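PDB 6AO7: acetyltransferase from Elizabethkingia anophelis, which transfers the acetyl group of acetyl-CoA, which it binds as a GNAT-family enzyme, to an acceptor that the structure alone does not show. Local coordinates for the interface of chains A and B. Sequence-based numbering; all coordinates share one arbitrary frame. Chains: chain A/B, Acetyltransferase.

Contact 1: the interface of chains A and B. Residues chain A 113-114, 116, 150, 153, 156; chain B 123, 128-129.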
loop_
_atom_site.group_PDB
_atom_site.type_symbol
_atom_site.label_atom_id
_atom_site.label_comp_id
_atom_site.label_asym_id
_atom_site.label_seq_id
_atom_site.Cartn_x
_atom_site.Cartn_y
_atom_site.Cartn_z
ATOM N N ASN A 113 -1.141 -4.256 -6.082
ATOM C CA ASN A 113 -1.927 -3.407 -5.185
ATOM C C ASN A 113 -2.423 -4.177 -3.961
ATOM O O ASN A 113 -2.591 -3.594 -2.890
ATOM C CB ASN A 113 -3.108 -2.775 -5.929
ATOM C CG ASN A 113 -4.018 -3.799 -6.581
ATOM O OD1 ASN A 113 -3.775 -4.228 -7.702
ATOM N ND2 ASN A 113 -5.097 -4.168 -5.890
ATOM N N SER A 114 -2.651 -5.473 -4.099
ATOM C CA SER A 114 -3.150 -6.301 -3.006
ATOM C C SER A 114 -2.052 -6.775 -2.061
ATOM O O SER A 114 -2.372 -7.361 -1.019
ATOM C CB SER A 114 -3.872 -7.510 -3.590
ATOM O OG SER A 114 -3.067 -8.094 -4.610
ATOM N N THR A 116 -0.225 -5.884 0.413
ATOM C CA THR A 116 -0.042 -4.867 1.439
ATOM C C THR A 116 1.044 -5.249 2.435
ATOM O O THR A 116 1.752 -4.369 2.933
ATOM C CB THR A 116 -1.376 -4.574 2.150
ATOM O OG1 THR A 116 -1.876 -5.757 2.804
ATOM C CG2 THR A 116 -2.402 -4.090 1.141
ATOM N N ILE A 150 -8.572 -9.564 -2.525
ATOM C CA ILE A 150 -8.471 -8.357 -3.348
ATOM C C ILE A 150 -7.916 -8.775 -4.700
ATOM O O ILE A 150 -6.940 -9.529 -4.762
ATOM C CB ILE A 150 -7.541 -7.303 -2.717
ATOM C CG1 ILE A 150 -7.949 -7.005 -1.284
ATOM C CG2 ILE A 150 -7.532 -6.025 -3.549
ATOM C CD1 ILE A 150 -9.396 -6.759 -1.142
ATOM N N THR A 153 -4.748 -5.990 -9.737
ATOM C CA THR A 153 -4.819 -5.419 -11.083
ATOM C C THR A 153 -3.683 -4.456 -11.400
ATOM O O THR A 153 -3.232 -4.389 -12.550
ATOM C CB THR A 153 -6.140 -4.663 -11.280
ATOM O OG1 THR A 153 -6.291 -3.719 -10.219
ATOM C CG2 THR A 153 -7.330 -5.604 -11.283
ATOM N N ILE A 156 2.118 -1.279 -7.958
ATOM C CA ILE A 156 2.627 -0.187 -7.139
ATOM C C ILE A 156 4.137 -0.173 -7.264
ATOM O O ILE A 156 4.802 -1.165 -6.942
ATOM C CB ILE A 156 2.210 -0.345 -5.671
ATOM C CG1 ILE A 156 0.700 -0.487 -5.581
ATOM C CG2 ILE A 156 2.733 0.830 -4.856
ATOM C CD1 ILE A 156 0.250 -0.862 -4.194
ATOM N N GLN B 123 -9.407 -1.012 -0.287
ATOM C CA GLN B 123 -9.495 -1.790 -1.522
ATOM C C GLN B 123 -10.554 -2.876 -1.424
ATOM O O GLN B 123 -11.243 -3.163 -2.413
ATOM C CB GLN B 123 -8.139 -2.402 -1.864
ATOM C CG GLN B 123 -7.119 -1.351 -2.216
ATOM C CD GLN B 123 -5.857 -2.002 -2.703
ATOM O OE1 GLN B 123 -5.794 -2.462 -3.835
ATOM N NE2 GLN B 123 -4.853 -2.072 -1.839
ATOM N N ARG B 128 -9.569 1.846 -5.639
ATOM C CA ARG B 128 -8.349 1.499 -6.360
ATOM C C ARG B 128 -7.264 2.500 -5.990
ATOM O O ARG B 128 -7.543 3.687 -5.826
ATOM C CB ARG B 128 -8.575 1.530 -7.876
ATOM C CG ARG B 128 -9.639 0.569 -8.387
ATOM C CD ARG B 128 -9.074 -0.806 -8.723
ATOM N NE ARG B 128 -8.100 -0.785 -9.819
ATOM C CZ ARG B 128 -8.412 -0.902 -11.108
ATOM N NH1 ARG B 128 -9.675 -1.040 -11.478
ATOM N NH2 ARG B 128 -7.454 -0.881 -12.034
ATOM N N ILE B 129 -6.020 2.036 -5.889
ATOM C CA ILE B 129 -4.932 2.978 -5.652
ATOM C C ILE B 129 -4.685 3.778 -6.928
ATOM O O ILE B 129 -4.517 3.204 -8.009
ATOM C CB ILE B 129 -3.675 2.238 -5.184
ATOM C CG1 ILE B 129 -3.960 1.486 -3.881
ATOM C CG2 ILE B 129 -2.525 3.206 -5.029
ATOM C CD1 ILE B 129 -2.766 0.712 -3.379
#

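Contact 2: the interface of chains A and B. Residues chain A 129-132; chain B 113, 132, 154.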
loop_
_atom_site.group_PDB
_atom_site.type_symbol
_atom_site.label_atom_id
_atom_site.label_comp_id
_atom_site.label_asym_id
_atom_site.label_seq_id
_atom_site.Cartn_x
_atom_site.Cartn_y
_atom_site.Cartn_z
ATOM N N ILE A 129 6.951 4.811 -1.897
ATOM C CA ILE A 129 5.959 4.580 -2.942
ATOM C C ILE A 129 5.981 5.757 -3.913
ATOM O O ILE A 129 5.893 6.917 -3.499
ATOM C CB ILE A 129 4.573 4.366 -2.326
ATOM C CG1 ILE A 129 4.591 3.153 -1.393
ATOM C CG2 ILE A 129 3.535 4.219 -3.413
ATOM C CD1 ILE A 129 3.257 2.904 -0.732
ATOM N N THR A 130 6.151 5.474 -5.212
ATOM C CA THR A 130 6.305 6.597 -6.139
ATOM C C THR A 130 5.351 6.607 -7.329
ATOM O O THR A 130 5.075 7.684 -7.872
ATOM C CB THR A 130 7.739 6.685 -6.670
ATOM O OG1 THR A 130 8.137 5.436 -7.259
ATOM C CG2 THR A 130 8.702 7.088 -5.550
ATOM N N ASP A 131 4.840 5.453 -7.755
ATOM C CA ASP A 131 4.095 5.402 -9.009
ATOM C C ASP A 131 3.061 4.287 -8.970
ATOM O O ASP A 131 3.269 3.253 -8.331
ATOM C CB ASP A 131 5.023 5.168 -10.210
ATOM C CG ASP A 131 5.940 6.337 -10.481
ATOM O OD1 ASP A 131 5.488 7.295 -11.141
ATOM O OD2 ASP A 131 7.110 6.293 -10.035
ATOM N N ILE A 132 1.949 4.500 -9.677
ATOM C CA ILE A 132 0.943 3.464 -9.905
ATOM C C ILE A 132 0.901 3.149 -11.398
ATOM O O ILE A 132 0.804 4.063 -12.224
ATOM C CB ILE A 132 -0.450 3.893 -9.407
ATOM C CG1 ILE A 132 -0.353 4.508 -8.012
ATOM C CG2 ILE A 132 -1.391 2.691 -9.402
ATOM C CD1 ILE A 132 0.332 3.602 -7.025
ATOM N N ASN B 113 1.436 6.423 3.618
ATOM C CA ASN B 113 2.189 5.333 2.994
ATOM C C ASN B 113 2.423 4.175 3.964
ATOM O O ASN B 113 2.513 3.023 3.540
ATOM C CB ASN B 113 3.525 5.842 2.442
ATOM C CG ASN B 113 4.387 6.514 3.494
ATOM O OD1 ASN B 113 4.247 7.704 3.751
ATOM N ND2 ASN B 113 5.313 5.757 4.083
ATOM N N ILE B 132 -0.094 9.144 -5.837
ATOM C CA ILE B 132 0.805 9.390 -4.710
ATOM C C ILE B 132 1.008 10.896 -4.572
ATOM O O ILE B 132 1.321 11.574 -5.556
ATOM C CB ILE B 132 2.159 8.678 -4.886
ATOM C CG1 ILE B 132 1.949 7.234 -5.340
ATOM C CG2 ILE B 132 2.943 8.724 -3.578
ATOM C CD1 ILE B 132 1.036 6.466 -4.422
ATOM N N ASP B 154 4.151 10.373 2.805
ATOM C CA ASP B 154 3.418 10.577 1.566
ATOM C C ASP B 154 1.973 10.136 1.733
ATOM O O ASP B 154 1.657 9.270 2.553
ATOM C CB ASP B 154 4.063 9.797 0.412
ATOM C CG ASP B 154 5.577 9.949 0.363
ATOM O OD1 ASP B 154 6.271 8.938 0.118
ATOM O OD2 ASP B 154 6.090 11.071 0.571
HETATM O O HOH W 1 6.293 6.002 0.511
HETATM O O HOH W 2 7.177 9.165 -2.724
#

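Contact 1: the interface of chains A and B
B:Gln123, near the end of helix 116-124, reaches across the two-fold dimer interface and pairs through its carboxamide with A:Asn113, in the loop after strand 106-112. Two hydrogen bonds grip the amide. B:Gln123 NE2 donates to the backbone A:Asn113 O at 2.9 Å, nearly straight at the hydrogen and almost in the glutamine's own amide plane, yet it stands above the plane of the carbonyl that receives it. In return A:Asn113 ND2 donates to B:Gln123 OE1 at 2.8 Å, this time in the carbonyl plane of the acceptor. The two side-chain amides are turned 52° apart, and with the oxygen accepting and the nitrogen donating, the bonding pattern probably sets which way round the glutamine amide lies. With CG between the backbone N and the carbonyl carbon (chi1 57°) and chi2 at -86°, A:Asn113 ND2 points to B:Gln123 OE1; A:Asn113 OD1 accepts a weak bond from A:Thr153 N. The bent chain of B:Arg128 brings its guanidinium beside the A:Thr153 hydroxyl, but B:Arg128 NE stays 3.5 Å from A:Thr153 OG1, a looser polar approach and not a hydrogen bond here.

Apolar packing flanks the amide pair. A:Ile150 crosses the glutamine at about a right angle, CG2 lying 4.0 Å from B:Gln123 CB. The delta-methyls of two isoleucines meet tightly, A:Ile156 CD1 lying 3.5 Å from B:Ile129 CD1.

Contact 2: the interface of chains A and B
Strand 128-133 of chain A meets the same strand of chain B here, with the chain B loops that carry B:Asn113 and B:Asp154 closing one flank. B:Ile132 is the main apolar contributor, hiding 67 Å² against chain A. Its delta-methyl packs on the gamma-methyl branch of A:Ile129, with B:Ile132 CD1 at 3.5 Å from A:Ile129 CG2, and the two side chains cross at about a right angle. The same delta-methyl also meets its symmetry mate: A:Ile132 CD1 lies 3.9 Å from B:Ile132 CD1, so the two copies of this residue touch methyl to methyl. Further back on this branch, B:Ile132 CG1 faces the backbone of A:Thr130. The other branch of B:Ile132 is used as well: CG2 stands anti to its backbone N (chi1 of -46° for CG1) and rests against the backbone carbonyl of A:Ile129.

Polar contact on the flank runs through two waters. Water 1 hydrogen-bonds A:Ile129 N at 2.8 Å, and water 2 bonds A:Ile129 O at 2.7 Å. Both waters also bond B:Asp154 OD1, each at 3.0 Å, so one carboxylate oxygen reaches both backbone polar groups of A:Ile129 without touching either directly. A second-shell bond helps to place the aspartate: its backbone N donates to B:Asn113 OD1 at 2.8 Å, nearly straight at the hydrogen, tying the two loops of chain B together. Together, the isoleucine packing and the water bridges join the strands of the two subunits and help to hold the acetyltransferase dimer together.

Contact 1 and contact 2 have their C-alpha centres about 12 Å apart and are parts of one two-fold symmetric interface. Strand 128-133 serves both: its isoleucine packs as B:Ile129 in contact 1 and as A:Ile129 in contact 2. The asparagine of the loop after strand 106-112 also recurs, as A:Asn113 in contact 1 and as B:Asn113 in contact 2. Contact 1 supplies direct amide pairing, contact 2 apolar packing near the symmetry axis with water bridges. Each patch has a twin with the chains exchanged, so both are used twice in the dimer.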